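Local coordinates for amino acid adenylation domain-containing protein (Bacillus stratosphericus LAMA 585, PDB 6ULY) that probably selects and activates an alpha-keto acid as its acyl adenylate, serving as the adenylation domain of a depsipeptide-making nonribosomal peptide synthetase module, at residues A[15-18]-A[19-22]; A[44-47]-A[48-51]; A[202-206]-A[207-211]; A[229-232]-A[233-237]. All coordinates share one frame; numbering follows the deposited sequence.

Interaction 1 of 4, residues A[15-18]-A[19-22]; sequences AQTL and QDVL
The start of helix 18-26 is the site of this local contact, where T17 at the N-cap position and D20 three residues on face each other. The methyl CG2 of T17 does the touching. It lies 3.1 Å from OD2 of D20, and the two side chains cross at about a right angle. The T17 torsion explains this. OG1 stands opposite the backbone N (chi1 177°), which leaves CG2 between N and the carbonyl carbon and turned to the carboxylate. Earlier in the loop, the methyl of A15 rests on the aliphatic part of D20, with CB to CB 3.5 Å. The same A15 CB also reaches CG2 of V21, at 3.8 Å. L18 and V21 run side by side and point the same way, and their methyls CD2 and CG2 are 4.2 Å apart. The backbone closes the first turn: V21 N makes a weak bond to T17 O at 3.3 Å, and L22 N bonds L18 O at 3.0 Å. The N-H of L18 is taken by H193 of helix 193-207. L18 and V21 then pack on L197 of that helix and on helix 224-237. The polar end of Q19 leads elsewhere, to the carbonyls of H166 and V89. Methyl groups of A15 and T17 thus lie against CB and the carboxylate of D20. A carboxylate in the first turn of a helix would probably interact favourably with the helix dipole, although within 15-22 its closest side-chain contact is the T17 methyl.

Interaction 2 of 4, residues A[44-47]-A[48-51]; sequences QSYA and QLQG. With SO4 (sulfate ion), chain F.
S45 and Q48 face each other across the first turn of helix 46-62, and each side chain reaches for the backbone of the other. OG of S45 accepts from Q48 N at 2.8 Å. It can do so because chi1 is 68°, which sets OG between the backbone N and the carbonyl carbon and turns it to the helix. In return OE1 of Q48 accepts from S45 N at 3.1 Å, in a nearly straight bond (169° at the hydrogen). This donor is tilted 34° from the carbonyl plane of the Q48 amide. The other end of that amide, NE2, holds O1 of a sulfate ion at 2.8 Å, so both ends of the group are engaged. The ion probably comes from the crystallisation liquor. Q44 passes beside the CB of Q48 with its amide turned almost perpendicular to that of Q48. The Q44 amide then lies against L49, Q44 NE2 to L49 CD1 3.7 Å, and its polar atoms bond Y34, D52 and T83. On the other flank L49 CD2 lies at the edge of the Y46 ring, 4.4 Å from Y46 CD1, while the Y46 hydroxyl bonds C239 O. The backbone bond from L49 N to S45 O is short, at 2.7 Å. The reciprocal pair S45 and Q48 is a capping box, marking the passage from strand 41-45 into helix 46-62.

Interaction 3 of 4, residues A[202-206]-A[207-211]; sequences GTVAA and NQFTQ
N207 grips the carbonyl oxygen of T203 twice. Its backbone N lies 3.1 Å from T203 O, and its side-chain ND2 lies 3.0 Å from the same T203 O. The two donors come from opposite faces of the carbonyl plane. The ND2 bond lies close to the plane of the N207 amide. The N207 side chain folds back over the helix because CG is anti to the carbonyl carbon (chi1 -69°). It runs alongside T203 in the same direction, and ND2 comes 3.6 Å from the T203 methyl CG2. The F209 ring packs against the N207 side chain. CB of N207 sits over the centre of one ring face, 3.3 Å above its plane. The methyl CG2 of T203 meets the same ring obliquely, 3.6 Å from CE2. V204 adds CG1 against CB of F209.

T203 to N207 form the C-terminal end of helix 193-207, and F209 follows in the loop. Q208 is the first to leave helical geometry, and its positive phi (60°) turns the chain away. Its N-H and that of F209 both make weak bonds to V204 O, at 2.7 and 3.1 Å. The turn brings F209 back against the last turn of the helix.

Further out, other elements fix these groups. OD1 of N207 accepts from R328, so the amide is held at both ends and its rotation is set. T203 bonds N199 O one turn earlier through OG1. V233 of helix 224-237 packs against T203, V204 and F209, and K267 makes a cation-pi contact with the F209 ring.

Interaction 4 of 4, residues A[229-232]-A[233-237]; sequences MFHL and VNVYT
This is a buried contact within a single helix, 224-237, between side chains one turn apart. H231 and V235 lie side by side and point the same way. The methyl CG2 of V235 sits over one face of the H231 imidazole in a CH-pi contact, 4.1 Å from the ring centroid and offset toward the rim. Its closest ring atom is CE1, at 3.8 Å. CG2 is placed there because it stands beside the backbone N of V235, with CG1 anti to that N (chi1 -173°). Both imidazole nitrogens are engaged, ND1 with Q241 and NE2 with W86, which fixes the ring's rotation.

The helix is the crossover of a beta-alpha-beta unit between strands 214-217 and 240-243. Its turn at 229-232 is wider, of pi type. Regular bonds follow, V235 N to H231 O and Y236 N to L232 O, both 2.9 Å.

On another side the amide of N234 stands nearly perpendicular to the ring of F230, though the model is too tight here and the details of this pair are doubtful. OD1 of N234 bonds K267. At the wide turn CG2 of V233 rests on M229 O, at 3.3 Å, and the M229 side chain touches the bound keto acyl adenylate.

Interaction 4 lies among the other three and touches each of them. V21 CG1 of interaction 1 packs on V235 CG1, 3.5 Å away. From interaction 2, Y46 CE1 meets V235 CG2 at 3.9 Å, so V235 is shared by both. From interaction 3, F209 CD2 comes 3.5 Å from V233 CG1. Interactions 1 and 2 also join directly, L22 CD1 to L49 CD2 at 3.9 Å. Interactions 2 and 3 do not touch, and their centres are about 23 Å apart. The bound keto acyl adenylate is contacted by M229 of interaction 4, while the T203 side chain of interaction 3 stays about 8 Å from it.

Interaction 1 of 4, residues A[15-18]-A[19-22]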
# COMPACT_ATOMS: atom_id res chain seq x y z
N ALA A 15 -38.26 5.42 -4.99
CA ALA A 15 -37.54 6.64 -4.63
C ALA A 15 -36.23 6.76 -5.41
O ALA A 15 -35.60 5.76 -5.76
CB ALA A 15 -37.27 6.68 -3.13
N GLN A 16 -35.83 8.00 -5.66
CA GLN A 16 -34.63 8.29 -6.44
C GLN A 16 -33.53 8.96 -5.63
O GLN A 16 -32.36 8.89 -6.03
CB GLN A 16 -34.98 9.20 -7.63
CG GLN A 16 -36.02 8.59 -8.55
CD GLN A 16 -35.52 7.35 -9.25
OE1 GLN A 16 -34.52 7.39 -9.97
NE2 GLN A 16 -36.19 6.22 -9.02
N THR A 17 -33.87 9.61 -4.52
CA THR A 17 -32.92 10.13 -3.55
C THR A 17 -33.25 9.56 -2.18
O THR A 17 -34.34 9.03 -1.94
CB THR A 17 -32.96 11.66 -3.50
OG1 THR A 17 -32.05 12.13 -2.50
CG2 THR A 17 -34.36 12.18 -3.18
N LEU A 18 -32.29 9.67 -1.25
CA LEU A 18 -32.53 9.16 0.09
C LEU A 18 -33.56 9.99 0.85
O LEU A 18 -34.19 9.47 1.77
CB LEU A 18 -31.22 9.10 0.88
CG LEU A 18 -30.19 8.03 0.47
CD1 LEU A 18 -29.12 7.91 1.54
CD2 LEU A 18 -30.82 6.67 0.22
N GLN A 19 -33.73 11.26 0.49
CA GLN A 19 -34.81 12.05 1.08
C GLN A 19 -36.16 11.42 0.80
O GLN A 19 -37.01 11.34 1.70
CB GLN A 19 -34.76 13.48 0.53
CG GLN A 19 -33.60 14.30 1.05
CD GLN A 19 -33.54 15.68 0.41
OE1 GLN A 19 -34.54 16.18 -0.10
NE2 GLN A 19 -32.36 16.30 0.44
N ASP A 20 -36.39 10.95 -0.43
CA ASP A 20 -37.64 10.29 -0.75
C ASP A 20 -37.78 8.97 0.01
O ASP A 20 -38.90 8.56 0.33
CB ASP A 20 -37.73 10.05 -2.26
CG ASP A 20 -37.56 11.32 -3.07
OD1 ASP A 20 -37.83 12.42 -2.54
OD2 ASP A 20 -37.15 11.22 -4.25
N VAL A 21 -36.67 8.29 0.29
CA VAL A 21 -36.73 7.07 1.08
C VAL A 21 -37.26 7.38 2.48
O VAL A 21 -38.16 6.70 2.99
CB VAL A 21 -35.34 6.40 1.14
CG1 VAL A 21 -35.35 5.25 2.14
CG2 VAL A 21 -34.92 5.90 -0.24
N LEU A 22 -36.72 8.43 3.10
CA LEU A 22 -37.14 8.79 4.45
C LEU A 22 -38.58 9.27 4.47
O LEU A 22 -39.33 8.96 5.40
CB LEU A 22 -36.20 9.87 5.00
CG LEU A 22 -36.44 10.30 6.45
CD1 LEU A 22 -36.29 9.12 7.39
CD2 LEU A 22 -35.49 11.42 6.83

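Interaction 2 of 4, residues A[44-47]-A[48-51]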
# COMPACT_ATOMS: atom_id res chain seq x y z
N GLN A 44 -37.58 4.75 17.96
CA GLN A 44 -37.55 5.96 17.13
C GLN A 44 -38.22 5.60 15.81
O GLN A 44 -37.57 5.05 14.92
CB GLN A 44 -36.13 6.45 16.92
CG GLN A 44 -36.01 7.76 16.14
CD GLN A 44 -34.61 8.00 15.61
OE1 GLN A 44 -33.93 7.07 15.19
NE2 GLN A 44 -34.16 9.26 15.65
N SER A 45 -39.51 5.91 15.71
CA SER A 45 -40.23 5.64 14.47
C SER A 45 -39.57 6.36 13.31
O SER A 45 -38.83 7.34 13.48
CB SER A 45 -41.69 6.07 14.59
OG SER A 45 -41.78 7.48 14.67
N TYR A 46 -39.85 5.89 12.09
CA TYR A 46 -39.36 6.60 10.91
C TYR A 46 -39.89 8.02 10.87
O TYR A 46 -39.21 8.92 10.37
CB TYR A 46 -39.74 5.83 9.65
CG TYR A 46 -38.96 4.54 9.48
CD1 TYR A 46 -37.58 4.51 9.63
CD2 TYR A 46 -39.61 3.35 9.18
CE1 TYR A 46 -36.87 3.33 9.48
CE2 TYR A 46 -38.92 2.17 9.04
CZ TYR A 46 -37.54 2.17 9.19
OH TYR A 46 -36.83 0.99 9.04
N ALA A 47 -41.10 8.25 11.41
CA ALA A 47 -41.61 9.60 11.54
C ALA A 47 -40.81 10.40 12.56
O ALA A 47 -40.48 11.57 12.32
CB ALA A 47 -43.09 9.57 11.94
N GLN A 48 -40.48 9.79 13.70
CA GLN A 48 -39.63 10.46 14.68
C GLN A 48 -38.24 10.72 14.11
O GLN A 48 -37.66 11.79 14.32
CB GLN A 48 -39.55 9.63 15.96
CG GLN A 48 -40.84 9.61 16.78
CD GLN A 48 -40.70 8.79 18.05
OE1 GLN A 48 -40.80 7.57 18.03
NE2 GLN A 48 -40.45 9.47 19.16
N LEU A 49 -37.69 9.74 13.38
CA LEU A 49 -36.37 9.94 12.78
C LEU A 49 -36.36 11.17 11.89
O LEU A 49 -35.42 11.97 11.94
CB LEU A 49 -35.97 8.69 12.00
CG LEU A 49 -34.68 8.76 11.18
CD1 LEU A 49 -33.48 9.11 12.04
CD2 LEU A 49 -34.46 7.44 10.45
N GLN A 50 -37.40 11.35 11.07
CA GLN A 50 -37.44 12.50 10.18
C GLN A 50 -37.40 13.80 10.97
O GLN A 50 -36.63 14.72 10.65
CB GLN A 50 -38.68 12.43 9.30
CG GLN A 50 -38.69 13.45 8.16
CD GLN A 50 -39.93 13.33 7.29
OE1 GLN A 50 -40.97 12.85 7.74
NE2 GLN A 50 -39.81 13.75 6.04
N GLY A 51 -38.23 13.91 12.01
CA GLY A 51 -38.21 15.10 12.84
C GLY A 51 -36.91 15.26 13.60
O GLY A 51 -36.34 16.35 13.65
S SO4 F . -41.05 13.31 20.47
O1 SO4 F . -40.97 12.16 19.61
O2 SO4 F . -39.81 14.02 20.46
O3 SO4 F . -42.11 14.17 20.02
O4 SO4 F . -41.34 12.87 21.81

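Interaction 3 of 4, residues A[202-206]-A[207-211]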
# COMPACT_ATOMS: atom_id res chain seq x y z
N GLY A 202 -31.55 -3.57 -6.06
CA GLY A 202 -31.12 -4.90 -6.45
C GLY A 202 -31.17 -5.87 -5.30
O GLY A 202 -31.61 -7.02 -5.45
N THR A 203 -30.72 -5.44 -4.12
CA THR A 203 -30.73 -6.32 -2.95
C THR A 203 -32.15 -6.69 -2.54
O THR A 203 -32.42 -7.85 -2.21
CB THR A 203 -29.99 -5.64 -1.79
OG1 THR A 203 -28.59 -5.57 -2.09
CG2 THR A 203 -30.20 -6.40 -0.48
N VAL A 204 -33.07 -5.72 -2.56
CA VAL A 204 -34.45 -6.00 -2.20
C VAL A 204 -35.07 -7.02 -3.15
O VAL A 204 -35.79 -7.93 -2.73
CB VAL A 204 -35.27 -4.69 -2.17
CG1 VAL A 204 -36.76 -4.99 -2.06
CG2 VAL A 204 -34.81 -3.81 -1.02
N ALA A 205 -34.80 -6.88 -4.45
CA ALA A 205 -35.40 -7.77 -5.43
C ALA A 205 -34.85 -9.19 -5.32
O ALA A 205 -35.60 -10.16 -5.44
CB ALA A 205 -35.18 -7.23 -6.84
N ALA A 206 -33.53 -9.32 -5.11
CA ALA A 206 -32.94 -10.65 -5.04
C ALA A 206 -33.38 -11.39 -3.78
O ALA A 206 -33.61 -12.61 -3.82
CB ALA A 206 -31.41 -10.55 -5.09
N ASN A 207 -33.50 -10.69 -2.66
CA ASN A 207 -33.89 -11.30 -1.40
C ASN A 207 -35.39 -11.26 -1.14
O ASN A 207 -35.85 -11.90 -0.19
CB ASN A 207 -33.17 -10.61 -0.23
CG ASN A 207 -31.69 -10.88 -0.23
OD1 ASN A 207 -31.24 -11.94 0.21
ND2 ASN A 207 -30.91 -9.92 -0.71
N GLN A 208 -36.15 -10.53 -1.95
CA GLN A 208 -37.59 -10.38 -1.74
C GLN A 208 -37.87 -9.74 -0.38
O GLN A 208 -38.83 -10.09 0.30
CB GLN A 208 -38.31 -11.72 -1.88
CG GLN A 208 -38.18 -12.34 -3.27
CD GLN A 208 -38.87 -13.68 -3.38
OE1 GLN A 208 -40.08 -13.79 -3.18
NE2 GLN A 208 -38.10 -14.72 -3.71
N PHE A 209 -37.01 -8.80 0.01
CA PHE A 209 -37.26 -8.04 1.23
C PHE A 209 -38.57 -7.27 1.10
O PHE A 209 -38.98 -6.86 0.01
CB PHE A 209 -36.11 -7.07 1.50
CG PHE A 209 -34.82 -7.75 1.89
CD1 PHE A 209 -34.82 -8.95 2.58
CD2 PHE A 209 -33.60 -7.17 1.58
CE1 PHE A 209 -33.64 -9.56 2.94
CE2 PHE A 209 -32.42 -7.78 1.93
CZ PHE A 209 -32.44 -8.97 2.62
N THR A 210 -39.24 -7.08 2.24
CA THR A 210 -40.55 -6.46 2.27
C THR A 210 -40.68 -5.59 3.52
O THR A 210 -39.85 -5.65 4.43
CB THR A 210 -41.67 -7.51 2.26
OG1 THR A 210 -41.49 -8.40 3.36
CG2 THR A 210 -41.66 -8.30 0.96
N GLN A 211 -41.75 -4.79 3.54
CA GLN A 211 -42.02 -3.92 4.68
C GLN A 211 -42.34 -4.71 5.95
O GLN A 211 -42.32 -4.14 7.04
CB GLN A 211 -43.17 -2.98 4.36
CG GLN A 211 -43.48 -1.97 5.46
CD GLN A 211 -44.57 -0.99 5.08
OE1 GLN A 211 -45.50 -0.74 5.86
NE2 GLN A 211 -44.46 -0.40 3.90

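Interaction 4 of 4, residues A[229-232]-A[233-237]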
# COMPACT_ATOMS: atom_id res chain seq x y z
N MET A 229 -26.58 -2.35 3.11
CA MET A 229 -27.23 -3.64 2.96
C MET A 229 -28.38 -3.82 3.95
O MET A 229 -29.32 -4.57 3.67
CB MET A 229 -26.22 -4.78 3.12
CG MET A 229 -26.82 -6.15 2.87
SD MET A 229 -25.61 -7.49 2.96
CE MET A 229 -25.12 -7.41 4.68
N PHE A 230 -28.33 -3.14 5.09
CA PHE A 230 -29.37 -3.28 6.11
C PHE A 230 -30.06 -1.95 6.37
O PHE A 230 -31.23 -1.80 6.02
CB PHE A 230 -28.79 -3.90 7.38
CG PHE A 230 -28.97 -5.38 7.44
CD1 PHE A 230 -29.81 -5.96 8.37
CD2 PHE A 230 -28.34 -6.21 6.52
CE1 PHE A 230 -30.00 -7.32 8.41
CE2 PHE A 230 -28.53 -7.57 6.55
CZ PHE A 230 -29.36 -8.13 7.50
N HIS A 231 -29.38 -0.96 6.95
CA HIS A 231 -30.08 0.25 7.37
C HIS A 231 -30.85 0.87 6.21
O HIS A 231 -32.07 1.09 6.32
CB HIS A 231 -29.09 1.25 7.96
CG HIS A 231 -29.72 2.56 8.34
ND1 HIS A 231 -30.80 2.64 9.20
CD2 HIS A 231 -29.42 3.83 7.97
CE1 HIS A 231 -31.14 3.91 9.34
NE2 HIS A 231 -30.32 4.65 8.61
N LEU A 232 -30.18 1.14 5.09
CA LEU A 232 -30.87 1.80 3.98
C LEU A 232 -31.86 0.86 3.30
O LEU A 232 -32.94 1.29 2.89
CB LEU A 232 -29.86 2.34 2.97
CG LEU A 232 -29.07 3.57 3.43
CD1 LEU A 232 -28.10 4.00 2.34
CD2 LEU A 232 -30.00 4.72 3.81
N VAL A 233 -31.52 -0.42 3.18
CA VAL A 233 -32.49 -1.39 2.68
C VAL A 233 -33.73 -1.38 3.56
O VAL A 233 -34.86 -1.49 3.07
CB VAL A 233 -31.86 -2.79 2.61
CG1 VAL A 233 -32.94 -3.86 2.59
CG2 VAL A 233 -30.97 -2.91 1.39
N ASN A 234 -33.54 -1.26 4.88
CA ASN A 234 -34.66 -1.30 5.80
C ASN A 234 -35.54 -0.06 5.66
O ASN A 234 -36.77 -0.16 5.61
CB ASN A 234 -34.16 -1.44 7.24
CG ASN A 234 -33.50 -2.79 7.49
OD1 ASN A 234 -33.89 -3.80 6.91
ND2 ASN A 234 -32.50 -2.80 8.36
N VAL A 235 -34.92 1.13 5.61
CA VAL A 235 -35.70 2.35 5.43
C VAL A 235 -36.41 2.34 4.08
O VAL A 235 -37.56 2.78 3.97
CB VAL A 235 -34.80 3.59 5.59
CG1 VAL A 235 -35.63 4.86 5.57
CG2 VAL A 235 -33.99 3.51 6.88
N TYR A 236 -35.74 1.84 3.04
CA TYR A 236 -36.34 1.80 1.71
C TYR A 236 -37.57 0.90 1.68
O TYR A 236 -38.59 1.25 1.07
CB TYR A 236 -35.31 1.31 0.68
CG TYR A 236 -35.86 1.23 -0.72
CD1 TYR A 236 -36.40 0.05 -1.22
CD2 TYR A 236 -35.85 2.34 -1.56
CE1 TYR A 236 -36.91 -0.03 -2.51
CE2 TYR A 236 -36.35 2.28 -2.85
CZ TYR A 236 -36.88 1.09 -3.32
OH TYR A 236 -37.38 1.03 -4.60
N THR A 237 -37.48 -0.27 2.30
CA THR A 237 -38.66 -1.12 2.47
C THR A 237 -39.58 -0.62 3.56
O THR A 237 -40.71 -1.10 3.67
CB THR A 237 -38.24 -2.56 2.77
OG1 THR A 237 -37.57 -2.62 4.04
CG2 THR A 237 -37.32 -3.10 1.67